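Local coordinates for protein Rho guanine nucleotide exchange factor 12 (Homo sapiens, PDB 1TXD) that acts as a guanine nucleotide exchange factor for the small GTPase RhoA, represented here by its tandem DH and PH domains, at residues F124-Q128 with I167-M171; E217-R223 with K256-E260. The protein carries 1 engineered substitution. All coordinates share one frame. Residue numbers count along the deposited sequence, not the author numbering.

Contact 1: residues F124-Q128 with I167-M171; sequences FCSNQ and IPTQM
Inside the all-helical DH domain, residues 124-128, where helix 112-126 gives way to helix 128-141, pack against the start of helix 169-186, entered through I167 and the N-cap residue P168. CA atoms come nearest at C125 with M171 (5.9 Å) and Q128 with P168 (7.3 Å); 352 Å² is buried. The first segment stays close to helical, with weak N127 N to F124 O and Q128 N to C125 O bonds, both 3.3 Å. In the apolar packing F124, chi1 t, brings CD2 to 3.6 Å from Q170 CB and CZ to 4.3 Å from I167 CG2. C125, chi1 m, sets SG 3.7 Å from Q170 CG and 4.0 Å from M171 CB. Polar atoms add van der Waals contacts: I167 O lies at the ring edge, 3.5 Å from F124 CE2; M171 N is 3.6 Å from C125 SG; and Q128, extended (chi1 and chi2 t), brings OE1 to 3.3 Å from P168 CA and 3.6 Å from P168 CB. Polar contact between the segments runs through one water, which accepts from M171 N (3.0 Å) and lies 3.0 Å from I167 O and 3.1 Å from Q128 OE1; it bridges I167 O and M171 N, 5.0 Å apart, and links them to the Q128 side chain. Q170 turns its amide away to H39 and H79. Such interhelical packing is characteristic of the DH helical bundle: F124 and Q170 touch I75 of helix 72-90, I167 meets L46 of helix 20-57, and C125 and M171 rest on V215 and L208 of helix 191-230.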
loop_
_atom_site.group_PDB
_atom_site.type_symbol
_atom_site.label_atom_id
_atom_site.label_comp_id
_atom_site.label_asym_id
_atom_site.label_seq_id
_atom_site.Cartn_x
_atom_site.Cartn_y
_atom_site.Cartn_z
ATOM N N PHE A 124 -7.742 4.769 -1.815
ATOM C CA PHE A 124 -6.727 5.334 -2.708
ATOM C C PHE A 124 -5.359 4.671 -2.542
ATOM O O PHE A 124 -4.813 4.128 -3.483
ATOM C CB PHE A 124 -6.584 6.827 -2.604
ATOM C CG PHE A 124 -5.751 7.403 -3.696
ATOM C CD1 PHE A 124 -6.255 7.541 -4.944
ATOM C CD2 PHE A 124 -4.486 7.868 -3.458
ATOM C CE1 PHE A 124 -5.502 8.068 -5.967
ATOM C CE2 PHE A 124 -3.743 8.407 -4.489
ATOM C CZ PHE A 124 -4.256 8.516 -5.721
ATOM N N CYS A 125 -4.822 4.659 -1.352
ATOM C CA CYS A 125 -3.456 4.268 -1.179
ATOM C C CYS A 125 -3.183 2.756 -1.351
ATOM O O CYS A 125 -2.102 2.369 -1.749
ATOM C CB CYS A 125 -2.940 4.709 0.216
ATOM S SG CYS A 125 -2.971 6.489 0.570
ATOM N N SER A 126 -4.139 1.920 -0.984
ATOM C CA SER A 126 -3.982 0.452 -1.051
ATOM C C SER A 126 -4.086 0.018 -2.504
ATOM O O SER A 126 -3.543 -0.960 -2.879
ATOM C CB SER A 126 -5.044 -0.275 -0.195
ATOM O OG SER A 126 -6.350 -0.091 -0.740
ATOM N N ASN A 127 -4.754 0.827 -3.308
ATOM C CA ASN A 127 -4.816 0.634 -4.730
ATOM C C ASN A 127 -3.593 0.990 -5.569
ATOM O O ASN A 127 -3.528 0.603 -6.777
ATOM C CB ASN A 127 -5.940 1.474 -5.353
ATOM C CG ASN A 127 -6.306 0.969 -6.737
ATOM O OD1 ASN A 127 -6.411 -0.199 -6.912
ATOM N ND2 ASN A 127 -6.383 1.838 -7.722
ATOM N N GLN A 128 -2.670 1.717 -4.950
ATOM C CA GLN A 128 -1.507 2.224 -5.602
ATOM C C GLN A 128 -0.723 1.191 -6.405
ATOM O O GLN A 128 -0.382 1.508 -7.522
ATOM C CB GLN A 128 -0.579 2.946 -4.608
ATOM C CG GLN A 128 0.756 3.366 -5.260
ATOM C CD GLN A 128 1.568 4.240 -4.345
ATOM O OE1 GLN A 128 1.075 5.239 -3.849
ATOM N NE2 GLN A 128 2.789 3.840 -4.080
ATOM N N ILE A 167 1.236 10.076 -7.809
ATOM C CA ILE A 167 0.214 9.350 -7.117
ATOM C C ILE A 167 0.511 9.030 -5.672
ATOM O O ILE A 167 -0.334 9.202 -4.816
ATOM C CB ILE A 167 -0.094 8.130 -7.980
ATOM C CG1 ILE A 167 -1.186 8.502 -8.976
ATOM C CG2 ILE A 167 -0.544 6.879 -7.200
ATOM C CD1 ILE A 167 -1.092 7.559 -10.104
ATOM N N PRO A 168 1.752 8.645 -5.395
ATOM C CA PRO A 168 2.178 8.366 -4.021
ATOM C C PRO A 168 2.177 9.593 -3.030
ATOM O O PRO A 168 2.701 9.445 -1.880
ATOM C CB PRO A 168 3.604 7.816 -4.170
ATOM C CG PRO A 168 3.780 7.327 -5.607
ATOM C CD PRO A 168 2.776 8.401 -6.421
ATOM N N THR A 169 1.670 10.754 -3.479
ATOM C CA THR A 169 1.627 11.931 -2.633
ATOM C C THR A 169 0.572 11.776 -1.543
ATOM O O THR A 169 0.831 12.283 -0.417
ATOM C CB THR A 169 1.412 13.238 -3.385
ATOM O OG1 THR A 169 0.264 13.134 -4.250
ATOM C CG2 THR A 169 2.598 13.510 -4.308
ATOM N N GLN A 170 -0.546 11.058 -1.811
ATOM C CA GLN A 170 -1.533 10.818 -0.760
ATOM C C GLN A 170 -0.949 10.037 0.445
ATOM O O GLN A 170 -1.084 10.471 1.601
ATOM C CB GLN A 170 -2.710 10.039 -1.270
ATOM C CG GLN A 170 -3.822 9.961 -0.264
ATOM C CD GLN A 170 -4.430 11.375 0.124
ATOM O OE1 GLN A 170 -4.266 12.394 -0.599
ATOM N NE2 GLN A 170 -5.123 11.408 1.256
ATOM N N MET A 171 -0.294 8.909 0.198
ATOM C CA MET A 171 0.301 8.143 1.306
ATOM C C MET A 171 1.275 9.027 2.054
ATOM O O MET A 171 1.281 9.004 3.283
ATOM C CB MET A 171 0.969 6.859 0.781
ATOM C CG MET A 171 1.714 5.964 1.815
ATOM S SD MET A 171 0.575 4.935 2.811
ATOM C CE MET A 171 0.664 5.767 4.314
HETATM O O HOH W 1 -0.488 7.440 -2.359
#

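Contact 2: residues E217-R223 with K256-E260; sequences EAENKQR and KMIHE
Where the long helix 191-230 passes the first long strand of the PH beta sandwich, 257-266, a helix side chain takes up a strand carbonyl: N220 ND2 donates to M257 O at 2.8 Å, with an N-H...O angle of 145°. This is a DH-PH interdomain contact, small (285 Å²) and at the surface. Residues 217-223 form regular helix, with bonds such as K221 N to E217 O (3.2 Å); 257-260 is extended apart from I258 (phi/psi -108/-36), which with H259 faces L279 in a classic beta bulge. CA atoms come nearest at N220 with M257 (6.9 Å) and K221 with K256 (7.1 Å). N220, chi1 t, points at the strand and also sets OD1 3.3 Å from M257 CB; M257, chi1 and chi2 t, carries its end away from the helix towards L278 and L280 of strand 275-280. At one end of the contact K256 stretches along the helix, its CE 3.6 Å from K221 CE and its NZ 3.4 Å from E217 CG. The amino groups K221 NZ and K256 NZ are only 4.2 Å apart, and E217 OE1, at 4.5 Å from K256 NZ, is beyond salt-bridge range; E217 OE2 bonds Q213. At the other end R223 (chi1 m) faces E260 (chi1 p), whose OE1 is hydrogen-bonded to Y276 OH. Their salt bridge is long and purely electrostatic: E260 OE2 sits 3.6 Å from R223 NE, well out of the guanidinium plane, where no N-H points at it.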
loop_
_atom_site.group_PDB
_atom_site.type_symbol
_atom_site.label_atom_id
_atom_site.label_comp_id
_atom_site.label_asym_id
_atom_site.label_seq_id
_atom_site.Cartn_x
_atom_site.Cartn_y
_atom_site.Cartn_z
ATOM N N GLU A 217 -1.789 -5.478 2.893
ATOM C CA GLU A 217 -2.745 -6.470 2.374
ATOM C C GLU A 217 -2.762 -6.367 0.868
ATOM O O GLU A 217 -2.577 -7.350 0.174
ATOM C CB GLU A 217 -4.168 -6.341 3.015
ATOM C CG GLU A 217 -4.477 -7.390 4.121
ATOM C CD GLU A 217 -5.264 -6.890 5.356
ATOM O OE1 GLU A 217 -6.306 -6.223 5.200
ATOM O OE2 GLU A 217 -4.862 -7.184 6.508
ATOM N N ALA A 218 -2.914 -5.157 0.338
ATOM C CA ALA A 218 -2.979 -4.971 -1.097
ATOM C C ALA A 218 -1.671 -5.256 -1.864
ATOM O O ALA A 218 -1.716 -5.823 -2.923
ATOM C CB ALA A 218 -3.500 -3.572 -1.434
ATOM N N GLU A 219 -0.513 -4.835 -1.393
ATOM C CA GLU A 219 0.720 -5.228 -2.072
ATOM C C GLU A 219 0.869 -6.773 -2.177
ATOM O O GLU A 219 1.452 -7.286 -3.150
ATOM C CB GLU A 219 1.944 -4.683 -1.306
ATOM C CG GLU A 219 2.081 -3.160 -1.430
ATOM C CD GLU A 219 3.186 -2.612 -0.547
ATOM O OE1 GLU A 219 3.749 -1.540 -0.862
ATOM O OE2 GLU A 219 3.470 -3.243 0.478
ATOM N N ASN A 220 0.383 -7.516 -1.181
ATOM C CA ASN A 220 0.448 -8.974 -1.236
ATOM C C ASN A 220 -0.452 -9.499 -2.334
ATOM O O ASN A 220 -0.013 -10.346 -3.096
ATOM C CB ASN A 220 0.117 -9.629 0.128
ATOM C CG ASN A 220 0.470 -11.150 0.180
ATOM O OD1 ASN A 220 0.371 -11.890 -0.818
ATOM N ND2 ASN A 220 0.860 -11.613 1.357
ATOM N N LYS A 221 -1.671 -8.955 -2.479
ATOM C CA LYS A 221 -2.593 -9.398 -3.529
ATOM C C LYS A 221 -2.130 -9.043 -4.933
ATOM O O LYS A 221 -2.415 -9.783 -5.871
ATOM C CB LYS A 221 -4.012 -8.805 -3.365
ATOM C CG LYS A 221 -4.733 -9.330 -2.117
ATOM C CD LYS A 221 -5.997 -8.506 -1.792
ATOM C CE LYS A 221 -6.404 -8.658 -0.328
ATOM N NZ LYS A 221 -7.874 -8.888 -0.188
ATOM N N GLN A 222 -1.497 -7.879 -5.096
ATOM C CA GLN A 222 -1.093 -7.423 -6.423
ATOM C C GLN A 222 0.140 -8.242 -6.885
ATOM O O GLN A 222 0.331 -8.535 -8.086
ATOM C CB GLN A 222 -0.861 -5.909 -6.415
ATOM C CG GLN A 222 -0.703 -5.261 -7.813
ATOM C CD GLN A 222 0.691 -5.526 -8.391
ATOM O OE1 GLN A 222 1.703 -5.393 -7.670
ATOM N NE2 GLN A 222 0.748 -5.997 -9.633
ATOM N N ARG A 223 0.952 -8.682 -5.927
ATOM C CA ARG A 223 2.062 -9.566 -6.262
ATOM C C ARG A 223 1.538 -10.866 -6.839
ATOM O O ARG A 223 1.971 -11.318 -7.889
ATOM C CB ARG A 223 2.888 -9.863 -5.043
ATOM C CG ARG A 223 4.011 -8.891 -4.829
ATOM C CD ARG A 223 5.051 -9.446 -3.845
ATOM N NE ARG A 223 4.428 -9.757 -2.551
ATOM C CZ ARG A 223 4.343 -8.934 -1.474
ATOM N NH1 ARG A 223 4.828 -7.692 -1.488
ATOM N NH2 ARG A 223 3.763 -9.375 -0.352
ATOM N N LYS A 256 -4.904 -16.221 -0.171
ATOM C CA LYS A 256 -3.836 -15.284 0.167
ATOM C C LYS A 256 -2.489 -15.997 0.228
ATOM O O LYS A 256 -2.427 -17.160 0.617
ATOM C CB LYS A 256 -4.148 -14.561 1.483
ATOM C CG LYS A 256 -5.218 -13.465 1.321
ATOM C CD LYS A 256 -5.326 -12.560 2.553
ATOM C CE LYS A 256 -5.623 -11.123 2.158
ATOM N NZ LYS A 256 -5.991 -10.272 3.326
ATOM N N MET A 257 -1.432 -15.296 -0.195
ATOM C CA MET A 257 -0.047 -15.788 -0.119
ATOM C C MET A 257 0.549 -15.472 1.240
ATOM O O MET A 257 0.381 -14.366 1.753
ATOM C CB MET A 257 0.812 -15.152 -1.225
ATOM C CG MET A 257 2.354 -15.317 -1.115
ATOM S SD MET A 257 3.191 -14.647 -2.640
ATOM C CE MET A 257 2.886 -15.911 -3.706
ATOM N N ILE A 258 1.241 -16.457 1.809
ATOM C CA ILE A 258 1.856 -16.356 3.127
ATOM C C ILE A 258 3.377 -16.260 3.040
ATOM O O ILE A 258 4.002 -15.551 3.832
ATOM C CB ILE A 258 1.415 -17.561 3.978
ATOM C CG1 ILE A 258 -0.002 -17.309 4.508
ATOM C CG2 ILE A 258 2.401 -17.848 5.148
ATOM C CD1 ILE A 258 -1.104 -17.658 3.532
ATOM N N HIS A 259 3.970 -16.961 2.079
ATOM C CA HIS A 259 5.418 -16.954 1.910
ATOM C C HIS A 259 5.824 -17.215 0.457
ATOM O O HIS A 259 5.047 -17.748 -0.330
ATOM C CB HIS A 259 6.057 -18.002 2.847
ATOM C CG HIS A 259 7.497 -17.740 3.142
ATOM N ND1 HIS A 259 8.514 -18.192 2.331
ATOM C CD2 HIS A 259 8.091 -17.037 4.133
ATOM C CE1 HIS A 259 9.675 -17.789 2.816
ATOM N NE2 HIS A 259 9.447 -17.087 3.911
ATOM N N GLU A 260 7.044 -16.825 0.115
ATOM C CA GLU A 260 7.627 -17.140 -1.182
ATOM C C GLU A 260 9.158 -17.099 -1.145
ATOM O O GLU A 260 9.759 -16.371 -0.344
ATOM C CB GLU A 260 7.128 -16.152 -2.241
ATOM C CG GLU A 260 7.682 -14.747 -2.059
ATOM C CD GLU A 260 7.010 -13.728 -2.943
ATOM O OE1 GLU A 260 7.052 -13.890 -4.175
ATOM O OE2 GLU A 260 6.442 -12.766 -2.400
#

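Contacts 1 and 2 follow one another along the chain, 124-128 with 167-171 closing before 217-223 with 256-260 opens, and their centres lie about 17 Å apart. The first belongs wholly to the DH bundle; the second joins that bundle's long helix 191-230 to the PH sheet. This helix, next in the chain after helix 169-186, links them: residues upstream of 217 pack on contact 1, and the two contacts touch directly, with S126 O 3.0 Å from A218 CB. One face of the helix thus meets the DH interior while N220 and R223 meet the PH strand, so this one helix runs from the DH bundle to the PH sheet and touches both.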